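Local coordinates for protein ricin B lectin (Clostridium thermocellum, PDB 3VSF) that acts as an exo-beta-1,3-galactanase, cutting beta-1,3-galactan from the chain end with a GH43 catalytic domain joined to a galactose-binding CBM13 lectin module, at residues N54-H59 and V95-R100; Y71-Y76 and G101-R106; K227-Q232 and Y246-S251; I240-Y245 and I331-L336. All coordinates share one frame; numbering follows the deposited sequence.

Interaction 1 (N54-H59 and V95-R100); sequences NVIHAH and VNWEYR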
loop_
_atom_site.group_PDB
_atom_site.type_symbol
_atom_site.label_atom_id
_atom_site.label_comp_id
_atom_site.label_asym_id
_atom_site.label_seq_id
_atom_site.Cartn_x
_atom_site.Cartn_y
_atom_site.Cartn_z
ATOM N N ASN A 54 -8.705 -13.084 18.466
ATOM C CA ASN A 54 -9.539 -11.887 18.483
ATOM C C ASN A 54 -9.164 -10.889 17.390
ATOM O O ASN A 54 -8.006 -10.801 16.984
ATOM C CB ASN A 54 -9.482 -11.211 19.855
ATOM C CG ASN A 54 -10.303 -11.942 20.899
ATOM O OD1 ASN A 54 -11.361 -11.468 21.317
ATOM N ND2 ASN A 54 -9.825 -13.106 21.320
ATOM N N VAL A 55 -10.157 -10.139 16.925
ATOM C CA VAL A 55 -9.951 -9.154 15.870
ATOM C C VAL A 55 -9.001 -8.039 16.302
ATOM O O VAL A 55 -9.228 -7.371 17.310
ATOM C CB VAL A 55 -11.289 -8.541 15.408
ATOM C CG1 VAL A 55 -12.151 -8.171 16.608
ATOM C CG2 VAL A 55 -11.042 -7.332 14.521
ATOM N N ILE A 56 -7.935 -7.850 15.532
ATOM C CA ILE A 56 -6.979 -6.778 15.791
ATOM C C ILE A 56 -7.622 -5.415 15.546
ATOM O O ILE A 56 -8.241 -5.192 14.507
ATOM C CB ILE A 56 -5.723 -6.919 14.905
ATOM C CG1 ILE A 56 -4.993 -8.228 15.217
ATOM C CG2 ILE A 56 -4.794 -5.729 15.096
ATOM C CD1 ILE A 56 -3.744 -8.448 14.390
ATOM N N HIS A 57 -7.478 -4.511 16.510
ATOM C CA HIS A 57 -8.034 -3.166 16.392
ATOM C C HIS A 57 -6.952 -2.094 16.484
ATOM O O HIS A 57 -6.741 -1.499 17.540
ATOM C CB HIS A 57 -9.113 -2.927 17.452
ATOM C CG HIS A 57 -8.723 -3.371 18.829
ATOM N ND1 HIS A 57 -8.335 -2.489 19.814
ATOM C CD2 HIS A 57 -8.664 -4.605 19.384
ATOM C CE1 HIS A 57 -8.054 -3.160 20.917
ATOM N NE2 HIS A 57 -8.244 -4.446 20.682
ATOM N N ALA A 58 -6.267 -1.854 15.370
ATOM C CA ALA A 58 -5.214 -0.845 15.311
ATOM C C ALA A 58 -5.383 0.045 14.083
ATOM O O ALA A 58 -4.499 0.120 13.230
ATOM C CB ALA A 58 -3.845 -1.506 15.309
ATOM N N HIS A 59 -6.524 0.720 14.007
ATOM C CA HIS A 59 -6.859 1.547 12.857
ATOM C C HIS A 59 -5.979 2.790 12.770
ATOM O O HIS A 59 -5.547 3.328 13.792
ATOM C CB HIS A 59 -8.335 1.937 12.908
ATOM C CG HIS A 59 -9.254 0.778 13.136
ATOM N ND1 HIS A 59 -8.890 -0.524 12.866
ATOM C CD2 HIS A 59 -10.518 0.721 13.619
ATOM C CE1 HIS A 59 -9.891 -1.331 13.165
ATOM N NE2 HIS A 59 -10.891 -0.600 13.625
ATOM N N VAL A 95 2.867 -11.751 10.558
ATOM C CA VAL A 95 1.553 -12.289 10.215
ATOM C C VAL A 95 0.776 -12.696 11.464
ATOM O O VAL A 95 -0.424 -12.444 11.567
ATOM C CB VAL A 95 1.659 -13.488 9.250
ATOM C CG1 VAL A 95 0.283 -14.082 8.982
ATOM C CG2 VAL A 95 2.325 -13.064 7.949
ATOM N N ASN A 96 1.466 -13.326 12.410
ATOM C CA ASN A 96 0.859 -13.704 13.683
ATOM C C ASN A 96 1.129 -12.660 14.759
ATOM O O ASN A 96 2.262 -12.503 15.214
ATOM C CB ASN A 96 1.361 -15.073 14.140
ATOM C CG ASN A 96 0.998 -16.180 13.172
ATOM O OD1 ASN A 96 -0.119 -16.699 13.193
ATOM N ND2 ASN A 96 1.943 -16.553 12.317
ATOM N N TRP A 97 0.082 -11.953 15.170
ATOM C CA TRP A 97 0.233 -10.834 16.093
ATOM C C TRP A 97 -0.226 -11.156 17.511
ATOM O O TRP A 97 -1.244 -11.816 17.714
ATOM C CB TRP A 97 -0.503 -9.605 15.559
ATOM C CG TRP A 97 0.101 -9.083 14.299
ATOM C CD1 TRP A 97 -0.302 -9.348 13.023
ATOM C CD2 TRP A 97 1.237 -8.221 14.192
ATOM N NE1 TRP A 97 0.510 -8.694 12.127
ATOM C CE2 TRP A 97 1.462 -7.995 12.820
ATOM C CE3 TRP A 97 2.082 -7.611 15.124
ATOM C CZ2 TRP A 97 2.497 -7.187 12.358
ATOM C CZ3 TRP A 97 3.109 -6.811 14.663
ATOM C CH2 TRP A 97 3.310 -6.608 13.293
ATOM N N GLU A 98 0.538 -10.678 18.488
ATOM C CA GLU A 98 0.227 -10.903 19.893
ATOM C C GLU A 98 -0.234 -9.614 20.567
ATOM O O GLU A 98 0.384 -8.561 20.408
ATOM C CB GLU A 98 1.445 -11.473 20.622
ATOM C CG GLU A 98 1.265 -11.623 22.124
ATOM C CD GLU A 98 2.493 -12.201 22.800
ATOM O OE1 GLU A 98 3.355 -12.760 22.091
ATOM O OE2 GLU A 98 2.598 -12.091 24.041
ATOM N N TYR A 99 -1.327 -9.705 21.317
ATOM C CA TYR A 99 -1.864 -8.560 22.040
ATOM C C TYR A 99 -0.923 -8.169 23.177
ATOM O O TYR A 99 -0.418 -9.030 23.897
ATOM C CB TYR A 99 -3.248 -8.898 22.597
ATOM C CG TYR A 99 -4.035 -7.702 23.079
ATOM C CD1 TYR A 99 -3.657 -6.410 22.739
ATOM C CD2 TYR A 99 -5.158 -7.866 23.880
ATOM C CE1 TYR A 99 -4.377 -5.317 23.180
ATOM C CE2 TYR A 99 -5.881 -6.779 24.327
ATOM C CZ TYR A 99 -5.487 -5.508 23.975
ATOM O OH TYR A 99 -6.209 -4.425 24.419
ATOM N N ARG A 100 -0.686 -6.870 23.334
ATOM C CA ARG A 100 0.212 -6.380 24.378
ATOM C C ARG A 100 -0.439 -5.290 25.227
ATOM O O ARG A 100 0.219 -4.667 26.061
ATOM C CB ARG A 100 1.520 -5.869 23.767
ATOM C CG ARG A 100 2.294 -6.923 22.991
ATOM C CD ARG A 100 2.844 -8.006 23.908
ATOM N NE ARG A 100 4.206 -7.717 24.351
ATOM C CZ ARG A 100 4.911 -8.502 25.161
ATOM N NH1 ARG A 100 4.379 -9.626 25.623
ATOM N NH2 ARG A 100 6.144 -8.166 25.510
#
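Ile56 and His57 meet Trp97 and Tyr99 at the edge of one blade of the GH43 beta-propeller. Residues 54-59 form a loop leading into the first strand of the blade, and 98-105 is its outermost strand. Trp97 can be followed outward. Its CB lies 3.6 Å from Ile56 CD1. Its CG and then its CD1 pass the same methyl, with Trp97 CD1 3.8 Å from Ile56 CD1. Further out, the indole meets Trp72 edge-to-face. Ile56 reaches Trp97 with an extended chain (chi2 180°), and the two side chains cross at about a right angle. Tyr89 of strand 83-91 packs against both.

The second pair is aromatic. The His57 ring turns its edge to the face of Tyr99 in an offset edge-to-face contact. The centroids are 5.9 Å apart and the planes meet at 73°. The Tyr99 hydroxyl has its polar partner elsewhere, in a hydrogen bond with Glu102 OE1. Tyr99 OH also lies near the plane of the imidazole, 4.2 Å from His57 CE1.

Interaction 2 (Y71-Y76 and G101-R106); sequences YWYGEY and GEVLSR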
loop_
_atom_site.group_PDB
_atom_site.type_symbol
_atom_site.label_atom_id
_atom_site.label_comp_id
_atom_site.label_asym_id
_atom_site.label_seq_id
_atom_site.Cartn_x
_atom_site.Cartn_y
_atom_site.Cartn_z
ATOM N N TYR A 71 6.577 -3.949 16.037
ATOM C CA TYR A 71 5.475 -3.475 16.865
ATOM C C TYR A 71 4.437 -2.707 16.052
ATOM O O TYR A 71 4.769 -1.777 15.319
ATOM C CB TYR A 71 5.997 -2.616 18.018
ATOM C CG TYR A 71 6.828 -3.390 19.018
ATOM C CD1 TYR A 71 8.210 -3.453 18.900
ATOM C CD2 TYR A 71 6.230 -4.061 20.076
ATOM C CE1 TYR A 71 8.974 -4.161 19.809
ATOM C CE2 TYR A 71 6.985 -4.771 20.991
ATOM C CZ TYR A 71 8.357 -4.818 20.853
ATOM O OH TYR A 71 9.114 -5.523 21.760
ATOM N N TRP A 72 3.178 -3.109 16.193
ATOM C CA TRP A 72 2.081 -2.489 15.462
ATOM C C TRP A 72 1.180 -1.699 16.406
ATOM O O TRP A 72 0.488 -2.273 17.247
ATOM C CB TRP A 72 1.270 -3.559 14.726
ATOM C CG TRP A 72 0.123 -3.020 13.920
ATOM C CD1 TRP A 72 -0.162 -1.709 13.669
ATOM C CD2 TRP A 72 -0.895 -3.784 13.262
ATOM N NE1 TRP A 72 -1.294 -1.610 12.897
ATOM C CE2 TRP A 72 -1.763 -2.870 12.632
ATOM C CE3 TRP A 72 -1.156 -5.152 13.144
ATOM C CZ2 TRP A 72 -2.872 -3.280 11.896
ATOM C CZ3 TRP A 72 -2.258 -5.557 12.412
ATOM C CH2 TRP A 72 -3.102 -4.625 11.799
ATOM N N TYR A 73 1.194 -0.378 16.262
ATOM C CA TYR A 73 0.355 0.486 17.081
ATOM C C TYR A 73 -0.860 0.951 16.288
ATOM O O TYR A 73 -0.844 0.946 15.058
ATOM C CB TYR A 73 1.151 1.694 17.573
ATOM C CG TYR A 73 2.442 1.339 18.276
ATOM C CD1 TYR A 73 2.454 1.013 19.625
ATOM C CD2 TYR A 73 3.650 1.332 17.590
ATOM C CE1 TYR A 73 3.632 0.688 20.271
ATOM C CE2 TYR A 73 4.832 1.008 18.227
ATOM C CZ TYR A 73 4.818 0.688 19.567
ATOM O OH TYR A 73 5.994 0.366 20.205
ATOM N N GLY A 74 -1.910 1.351 16.998
ATOM C CA GLY A 74 -3.125 1.830 16.364
ATOM C C GLY A 74 -4.174 2.223 17.384
ATOM O O GLY A 74 -4.043 1.909 18.566
ATOM N N GLU A 75 -5.218 2.908 16.932
ATOM C CA GLU A 75 -6.278 3.354 17.830
ATOM C C GLU A 75 -7.630 2.755 17.453
ATOM O O GLU A 75 -7.793 2.201 16.368
ATOM C CB GLU A 75 -6.354 4.884 17.850
ATOM C CG GLU A 75 -6.520 5.528 16.481
ATOM C CD GLU A 75 -7.922 5.383 15.925
ATOM O OE1 GLU A 75 -8.878 5.291 16.726
ATOM O OE2 GLU A 75 -8.069 5.355 14.685
ATOM N N TYR A 76 -8.595 2.869 18.362
ATOM C CA TYR A 76 -9.939 2.356 18.129
ATOM C C TYR A 76 -10.954 3.045 19.032
ATOM O O TYR A 76 -10.722 3.207 20.231
ATOM C CB TYR A 76 -9.984 0.842 18.344
ATOM C CG TYR A 76 -9.800 0.417 19.784
ATOM C CD1 TYR A 76 -10.838 -0.171 20.495
ATOM C CD2 TYR A 76 -8.587 0.606 20.434
ATOM C CE1 TYR A 76 -10.673 -0.561 21.811
ATOM C CE2 TYR A 76 -8.412 0.222 21.750
ATOM C CZ TYR A 76 -9.459 -0.362 22.435
ATOM O OH TYR A 76 -9.290 -0.747 23.745
ATOM N N GLY A 101 -1.730 -5.064 25.009
ATOM C CA GLY A 101 -2.477 -4.090 25.785
ATOM C C GLY A 101 -2.457 -2.698 25.188
ATOM O O GLY A 101 -1.946 -2.489 24.088
ATOM N N GLU A 102 -3.018 -1.740 25.921
ATOM C CA GLU A 102 -3.066 -0.355 25.470
ATOM C C GLU A 102 -1.904 0.458 26.025
ATOM O O GLU A 102 -1.900 0.829 27.199
ATOM C CB GLU A 102 -4.393 0.297 25.865
ATOM C CG GLU A 102 -5.490 0.184 24.815
ATOM C CD GLU A 102 -5.926 -1.246 24.564
ATOM O OE1 GLU A 102 -5.612 -2.122 25.398
ATOM O OE2 GLU A 102 -6.582 -1.494 23.531
ATOM N N VAL A 103 -0.919 0.732 25.175
ATOM C CA VAL A 103 0.215 1.559 25.565
ATOM C C VAL A 103 -0.263 2.958 25.941
ATOM O O VAL A 103 0.414 3.683 26.668
ATOM C CB VAL A 103 1.257 1.660 24.437
ATOM C CG1 VAL A 103 1.864 0.295 24.153
ATOM C CG2 VAL A 103 0.631 2.245 23.181
ATOM N N LEU A 104 -1.436 3.326 25.437
ATOM C CA LEU A 104 -2.050 4.604 25.771
ATOM C C LEU A 104 -3.553 4.411 25.932
ATOM O O LEU A 104 -4.193 3.752 25.115
ATOM C CB LEU A 104 -1.763 5.640 24.684
ATOM C CG LEU A 104 -2.007 7.103 25.057
ATOM C CD1 LEU A 104 -1.008 7.553 26.112
ATOM C CD2 LEU A 104 -1.922 7.995 23.829
ATOM N N SER A 105 -4.112 4.982 26.994
ATOM C CA SER A 105 -5.535 4.834 27.276
ATOM C C SER A 105 -6.206 6.186 27.468
ATOM O O SER A 105 -5.536 7.211 27.601
ATOM C CB SER A 105 -5.743 3.968 28.521
ATOM O OG SER A 105 -7.118 3.850 28.840
ATOM N N ARG A 106 -7.536 6.184 27.478
ATOM C CA ARG A 106 -8.299 7.393 27.754
ATOM C C ARG A 106 -8.132 7.776 29.220
ATOM O O ARG A 106 -8.583 8.835 29.655
ATOM C CB ARG A 106 -9.777 7.183 27.424
ATOM C CG ARG A 106 -10.449 6.101 28.252
ATOM C CD ARG A 106 -11.892 5.887 27.820
ATOM N NE ARG A 106 -12.662 7.129 27.838
ATOM C CZ ARG A 106 -13.272 7.617 28.913
ATOM N NH1 ARG A 106 -13.202 6.969 30.069
ATOM N NH2 ARG A 106 -13.951 8.753 28.835
#
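A hydrogen bond from Tyr76 to Glu102 and an apolar touch between Tyr73 and Val103 make this a side-chain contact between two non-adjacent strands of one propeller blade. Strand 83-91 lies between them, and the closest CA atoms, Tyr73 CA and Val103 CA, are 8.6 Å apart. Tyr76 OH donates to Glu102 OE2 over 2.8 Å. The hydroxyl comes from above the carboxylate plane, 64° out of it. The phenol and carboxylate planes are 56° apart. A bend at chi2 (65°) helps turn the Glu102 carboxylate toward the phenol. Both carboxylate oxygens are held: OE2 also bonds Ser87 OG, and OE1 bonds Tyr99 OH. These bonds should fix the rotation of the group. At the other end, Val103 CG2 approaches Tyr73 CD1 at 4.2 Å, the side chains crossing at about a right angle. The Tyr73 hydroxyl bonds Pro156 O. Cys88 of the intervening strand 83-91 touches both Tyr73 and Val103. The chain turns a corner at Val103 and Leu104, and Leu104 packs on strand 131-138 of the next blade.

Interaction 3 (K227-Q232 and Y246-S251); sequences KLFVGQ and YYLITS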
loop_
_atom_site.group_PDB
_atom_site.type_symbol
_atom_site.label_atom_id
_atom_site.label_comp_id
_atom_site.label_asym_id
_atom_site.label_seq_id
_atom_site.Cartn_x
_atom_site.Cartn_y
_atom_site.Cartn_z
ATOM N N LYS A 227 7.288 23.478 3.887
ATOM C CA LYS A 227 5.888 23.341 3.509
ATOM C C LYS A 227 5.814 22.576 2.193
ATOM O O LYS A 227 6.448 22.958 1.211
ATOM C CB LYS A 227 5.230 24.714 3.357
ATOM C CG LYS A 227 5.186 25.535 4.636
ATOM C CD LYS A 227 4.474 26.860 4.413
ATOM C CE LYS A 227 4.377 27.664 5.700
ATOM N NZ LYS A 227 3.655 28.950 5.499
ATOM N N LEU A 228 5.039 21.497 2.175
ATOM C CA LEU A 228 5.005 20.608 1.018
ATOM C C LEU A 228 3.626 20.515 0.374
ATOM O O LEU A 228 2.624 20.293 1.054
ATOM C CB LEU A 228 5.485 19.211 1.416
ATOM C CG LEU A 228 6.850 19.147 2.105
ATOM C CD1 LEU A 228 7.155 17.728 2.557
ATOM C CD2 LEU A 228 7.941 19.670 1.185
ATOM N N PHE A 229 3.588 20.683 -0.945
ATOM C CA PHE A 229 2.358 20.515 -1.713
ATOM C C PHE A 229 1.259 21.459 -1.238
ATOM O O PHE A 229 0.181 21.021 -0.837
ATOM C CB PHE A 229 1.883 19.064 -1.634
ATOM C CG PHE A 229 2.934 18.063 -2.021
ATOM C CD1 PHE A 229 3.848 18.351 -3.023
ATOM C CD2 PHE A 229 3.018 16.841 -1.377
ATOM C CE1 PHE A 229 4.818 17.436 -3.380
ATOM C CE2 PHE A 229 3.986 15.921 -1.729
ATOM C CZ PHE A 229 4.887 16.219 -2.732
ATOM N N VAL A 230 1.539 22.758 -1.293
ATOM C CA VAL A 230 0.598 23.768 -0.822
ATOM C C VAL A 230 -0.639 23.858 -1.714
ATOM O O VAL A 230 -0.538 23.833 -2.939
ATOM C CB VAL A 230 1.267 25.155 -0.724
ATOM C CG1 VAL A 230 2.412 25.120 0.276
ATOM C CG2 VAL A 230 1.763 25.608 -2.089
ATOM N N GLY A 231 -1.806 23.950 -1.084
ATOM C CA GLY A 231 -3.059 24.096 -1.801
ATOM C C GLY A 231 -3.485 22.857 -2.563
ATOM O O GLY A 231 -4.512 22.861 -3.243
ATOM N N GLN A 232 -2.701 21.790 -2.449
ATOM C CA GLN A 232 -2.987 20.554 -3.169
ATOM C C GLN A 232 -3.788 19.574 -2.314
ATOM O O GLN A 232 -4.292 18.567 -2.813
ATOM C CB GLN A 232 -1.693 19.920 -3.681
ATOM C CG GLN A 232 -0.950 20.800 -4.680
ATOM C CD GLN A 232 0.394 20.231 -5.086
ATOM O OE1 GLN A 232 0.783 19.152 -4.642
ATOM N NE2 GLN A 232 1.112 20.956 -5.935
ATOM N N TYR A 246 14.035 10.579 -0.600
ATOM C CA TYR A 246 12.881 10.637 0.283
ATOM C C TYR A 246 11.604 10.455 -0.528
ATOM O O TYR A 246 11.489 10.968 -1.642
ATOM C CB TYR A 246 12.840 11.965 1.041
ATOM C CG TYR A 246 14.054 12.222 1.908
ATOM C CD1 TYR A 246 15.073 13.064 1.479
ATOM C CD2 TYR A 246 14.180 11.625 3.154
ATOM C CE1 TYR A 246 16.182 13.304 2.267
ATOM C CE2 TYR A 246 15.286 11.858 3.951
ATOM C CZ TYR A 246 16.284 12.698 3.502
ATOM O OH TYR A 246 17.388 12.932 4.290
ATOM N N TYR A 247 10.648 9.719 0.028
ATOM C CA TYR A 247 9.391 9.457 -0.665
ATOM C C TYR A 247 8.195 9.798 0.215
ATOM O O TYR A 247 8.136 9.402 1.379
ATOM C CB TYR A 247 9.322 7.996 -1.111
ATOM C CG TYR A 247 10.479 7.574 -1.988
ATOM C CD1 TYR A 247 10.415 7.708 -3.368
ATOM C CD2 TYR A 247 11.637 7.045 -1.434
ATOM C CE1 TYR A 247 11.472 7.325 -4.172
ATOM C CE2 TYR A 247 12.698 6.658 -2.229
ATOM C CZ TYR A 247 12.611 6.802 -3.597
ATOM O OH TYR A 247 13.667 6.417 -4.391
ATOM N N LEU A 248 7.244 10.535 -0.348
ATOM C CA LEU A 248 6.067 10.957 0.398
ATOM C C LEU A 248 4.782 10.421 -0.225
ATOM O O LEU A 248 4.273 10.974 -1.200
ATOM C CB LEU A 248 6.012 12.484 0.490
ATOM C CG LEU A 248 4.882 13.080 1.335
ATOM C CD1 LEU A 248 4.916 12.515 2.746
ATOM C CD2 LEU A 248 4.975 14.597 1.360
ATOM N N ILE A 249 4.264 9.337 0.345
ATOM C CA ILE A 249 3.004 8.759 -0.106
ATOM C C ILE A 249 1.832 9.449 0.580
ATOM O O ILE A 249 1.732 9.452 1.806
ATOM C CB ILE A 249 2.935 7.245 0.178
ATOM C CG1 ILE A 249 3.827 6.471 -0.796
ATOM C CG2 ILE A 249 1.504 6.751 0.071
ATOM C CD1 ILE A 249 5.311 6.704 -0.606
ATOM N N THR A 250 0.945 10.038 -0.216
ATOM C CA THR A 250 -0.196 10.764 0.324
ATOM C C THR A 250 -1.509 10.243 -0.244
ATOM O O THR A 250 -1.519 9.417 -1.155
ATOM C CB THR A 250 -0.096 12.270 0.023
ATOM O OG1 THR A 250 -0.094 12.475 -1.396
ATOM C CG2 THR A 250 1.181 12.847 0.615
ATOM N N SER A 251 -2.617 10.732 0.304
ATOM C CA SER A 251 -3.939 10.399 -0.209
ATOM C C SER A 251 -4.697 11.681 -0.518
ATOM O O SER A 251 -4.166 12.780 -0.360
ATOM C CB SER A 251 -4.720 9.565 0.807
ATOM O OG SER A 251 -5.127 10.354 1.912
#
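Leu228 and Phe229 face Leu248 across widely spaced backbones, with Leu228 CA 9.7 Å from Leu248 CA. Strand 221-228 ends here, and Phe229 takes positive phi and psi (both 59°) as it opens a type II turn that runs to Gln232. The gap is bridged by side chains alone. Leu248 does most of the touching through one methyl. Its CG is anti to the backbone N (chi1 -176°), and its CD2 is the branch that meets both partners. Phe229 comes from the opposite direction and brings its ring CE2 to 3.5 Å from Leu248 CD2. Leu228 crosses obliquely, with its CD1 4.0 Å from the same CD2 of Leu248. A single leucine methyl therefore meets an aromatic ring and a second leucine. Around them, Leu209 of strand 208-214 touches Leu248, and Ala264 of strand 261-266 touches Phe229. Strands 221-228 and 246-251 belong to successive four-stranded antiparallel sheets. Such apolar side-chain packing between neighbouring blades is characteristic of the beta-propeller, here the five-bladed form of GH43 enzymes.

Interaction 4 (I240-Y245 and I331-L336); sequences IKRNGY and ISDTTL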
loop_
_atom_site.group_PDB
_atom_site.type_symbol
_atom_site.label_atom_id
_atom_site.label_comp_id
_atom_site.label_asym_id
_atom_site.label_seq_id
_atom_site.Cartn_x
_atom_site.Cartn_y
_atom_site.Cartn_z
ATOM N N ILE A 240 9.105 8.198 3.977
ATOM C CA ILE A 240 10.105 7.135 3.987
ATOM C C ILE A 240 11.346 7.528 3.189
ATOM O O ILE A 240 11.354 8.544 2.495
ATOM C CB ILE A 240 9.542 5.818 3.416
ATOM C CG1 ILE A 240 9.166 5.991 1.943
ATOM C CG2 ILE A 240 8.343 5.350 4.225
ATOM C CD1 ILE A 240 8.586 4.744 1.312
ATOM N N LYS A 241 12.390 6.711 3.292
ATOM C CA LYS A 241 13.638 6.954 2.579
ATOM C C LYS A 241 14.232 5.631 2.109
ATOM O O LYS A 241 14.089 4.609 2.779
ATOM C CB LYS A 241 14.630 7.690 3.484
ATOM C CG LYS A 241 15.933 8.082 2.807
ATOM C CD LYS A 241 16.841 8.834 3.769
ATOM C CE LYS A 241 18.101 9.331 3.077
ATOM N NZ LYS A 241 18.967 10.118 4.000
ATOM N N ARG A 242 14.895 5.648 0.956
ATOM C CA ARG A 242 15.477 4.426 0.408
ATOM C C ARG A 242 16.972 4.566 0.127
ATOM O O ARG A 242 17.801 4.083 0.898
ATOM C CB ARG A 242 14.733 3.994 -0.859
ATOM C CG ARG A 242 14.946 2.533 -1.227
ATOM C CD ARG A 242 14.197 2.162 -2.497
ATOM N NE ARG A 242 15.108 1.764 -3.567
ATOM C CZ ARG A 242 15.508 0.514 -3.781
ATOM N NH1 ARG A 242 15.074 -0.467 -3.001
ATOM N NH2 ARG A 242 16.339 0.244 -4.778
ATOM N N ASN A 243 17.311 5.224 -0.977
ATOM C CA ASN A 243 18.709 5.391 -1.365
ATOM C C ASN A 243 19.076 6.854 -1.562
ATOM O O ASN A 243 19.357 7.287 -2.679
ATOM C CB ASN A 243 19.003 4.613 -2.647
ATOM C CG ASN A 243 18.545 3.172 -2.570
ATOM O OD1 ASN A 243 18.509 2.578 -1.493
ATOM N ND2 ASN A 243 18.188 2.602 -3.715
ATOM N N GLY A 244 19.078 7.614 -0.472
ATOM C CA GLY A 244 19.314 9.043 -0.552
ATOM C C GLY A 244 18.117 9.728 -1.180
ATOM O O GLY A 244 18.173 10.904 -1.539
ATOM N N TYR A 245 17.030 8.975 -1.313
ATOM C CA TYR A 245 15.790 9.494 -1.875
ATOM C C TYR A 245 14.657 9.433 -0.857
ATOM O O TYR A 245 14.355 8.371 -0.314
ATOM C CB TYR A 245 15.397 8.708 -3.128
ATOM C CG TYR A 245 16.106 9.148 -4.389
ATOM C CD1 TYR A 245 15.574 10.146 -5.193
ATOM C CD2 TYR A 245 17.303 8.562 -4.779
ATOM C CE1 TYR A 245 16.215 10.553 -6.348
ATOM C CE2 TYR A 245 17.952 8.962 -5.933
ATOM C CZ TYR A 245 17.403 9.957 -6.713
ATOM O OH TYR A 245 18.043 10.360 -7.862
ATOM N N ILE A 331 10.475 0.139 -9.026
ATOM C CA ILE A 331 10.981 -0.089 -10.374
ATOM C C ILE A 331 12.279 0.683 -10.560
ATOM O O ILE A 331 13.276 0.146 -11.045
ATOM C CB ILE A 331 9.977 0.368 -11.451
ATOM C CG1 ILE A 331 8.920 -0.709 -11.698
ATOM C CG2 ILE A 331 10.699 0.679 -12.751
ATOM C CD1 ILE A 331 8.044 -0.994 -10.508
ATOM N N SER A 332 12.253 1.950 -10.161
ATOM C CA SER A 332 13.423 2.813 -10.233
ATOM C C SER A 332 13.421 3.756 -9.036
ATOM O O SER A 332 12.467 3.779 -8.259
ATOM C CB SER A 332 13.411 3.616 -11.535
ATOM O OG SER A 332 14.530 4.483 -11.613
ATOM N N ASP A 333 14.490 4.531 -8.886
ATOM C CA ASP A 333 14.570 5.507 -7.807
ATOM C C ASP A 333 13.450 6.536 -7.924
ATOM O O ASP A 333 13.062 7.158 -6.936
ATOM C CB ASP A 333 15.930 6.208 -7.806
ATOM C CG ASP A 333 17.067 5.276 -7.439
ATOM O OD1 ASP A 333 16.808 4.252 -6.774
ATOM O OD2 ASP A 333 18.222 5.571 -7.814
ATOM N N THR A 334 12.931 6.706 -9.135
ATOM C CA THR A 334 11.890 7.696 -9.387
ATOM C C THR A 334 10.555 7.048 -9.744
ATOM O O THR A 334 9.537 7.731 -9.857
ATOM C CB THR A 334 12.293 8.658 -10.520
ATOM O OG1 THR A 334 12.446 7.925 -11.742
ATOM C CG2 THR A 334 13.601 9.358 -10.184
ATOM N N THR A 335 10.562 5.731 -9.921
ATOM C CA THR A 335 9.351 5.014 -10.312
ATOM C C THR A 335 8.935 3.988 -9.263
ATOM O O THR A 335 9.662 3.032 -8.993
ATOM C CB THR A 335 9.530 4.309 -11.669
ATOM O OG1 THR A 335 9.915 5.268 -12.662
ATOM C CG2 THR A 335 8.232 3.640 -12.093
ATOM N N LEU A 336 7.758 4.192 -8.679
ATOM C CA LEU A 336 7.245 3.291 -7.652
ATOM C C LEU A 336 6.007 2.540 -8.129
ATOM O O LEU A 336 5.272 3.017 -8.992
ATOM C CB LEU A 336 6.931 4.056 -6.362
ATOM C CG LEU A 336 8.105 4.405 -5.441
ATOM C CD1 LEU A 336 9.134 5.267 -6.153
ATOM C CD2 LEU A 336 7.603 5.099 -4.182
#
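Asp333 meets Tyr245, with Arg242 and Asn243 beside it, in a contact between two turns at the surface of the propeller. The main interaction is CH-pi. Asp333 CB sits over one face of the Tyr245 ring, 4.1 Å from its centroid and 19° off the ring normal. It is offset toward the rim, nearest Tyr245 CE2 at 3.9 Å. The carboxylate extends past the same side of the phenol, its plane tilted 30° from the ring, and Asp333 OD2 is also 3.9 Å from Tyr245 CE2. Methylene and carboxylate together thus lie along that part of the ring.

The one charged pair is looser. Arg242 NE and Asp333 OD1 are 4.4 Å apart, with the oxygen near the plane of the guanidinium and at its edge. That is too far for a salt bridge, but the opposite charges probably attract weakly.

Backbone bonds shape each turn. Arg242 N donates to Tyr245 O over 3.1 Å. In the other segment Ser332 N donates to Thr335 O. Thr335 stands opposite two residues, Ile331 and Ser332, which makes a classic beta bulge.

Residues 242-245 join strands 237-241 and 246-251 of one blade. Residues 331-335 join strands 322-330 and 336-337 of the next. Tyr247 of strand 246-251 links the two blades, since its hydroxyl bonds Asp333 O and its ring touches Arg242 and Leu336.

Overall arrangement
All four interactions lie in the five-bladed propeller. Interactions 1 and 2 share strand 98-105 and sit side by side on the first blade, where His57 packs on both Tyr76 and Glu102. Interactions 3 and 4 touch as well, through strand 246-251 and Tyr247. The two pairs are far apart: interactions 1 and 4 lie on opposite sides of the chain's centre, their own centres about 30 Å apart. Chemistry follows position. Interaction 3 is buried and purely apolar, between blades. Interactions 1 and 2 are partly buried and mix apolar contacts with aromatic or hydrogen-bonded ones. Interaction 4 is at the surface, with CH-pi and a loose pair of opposite charges between turns.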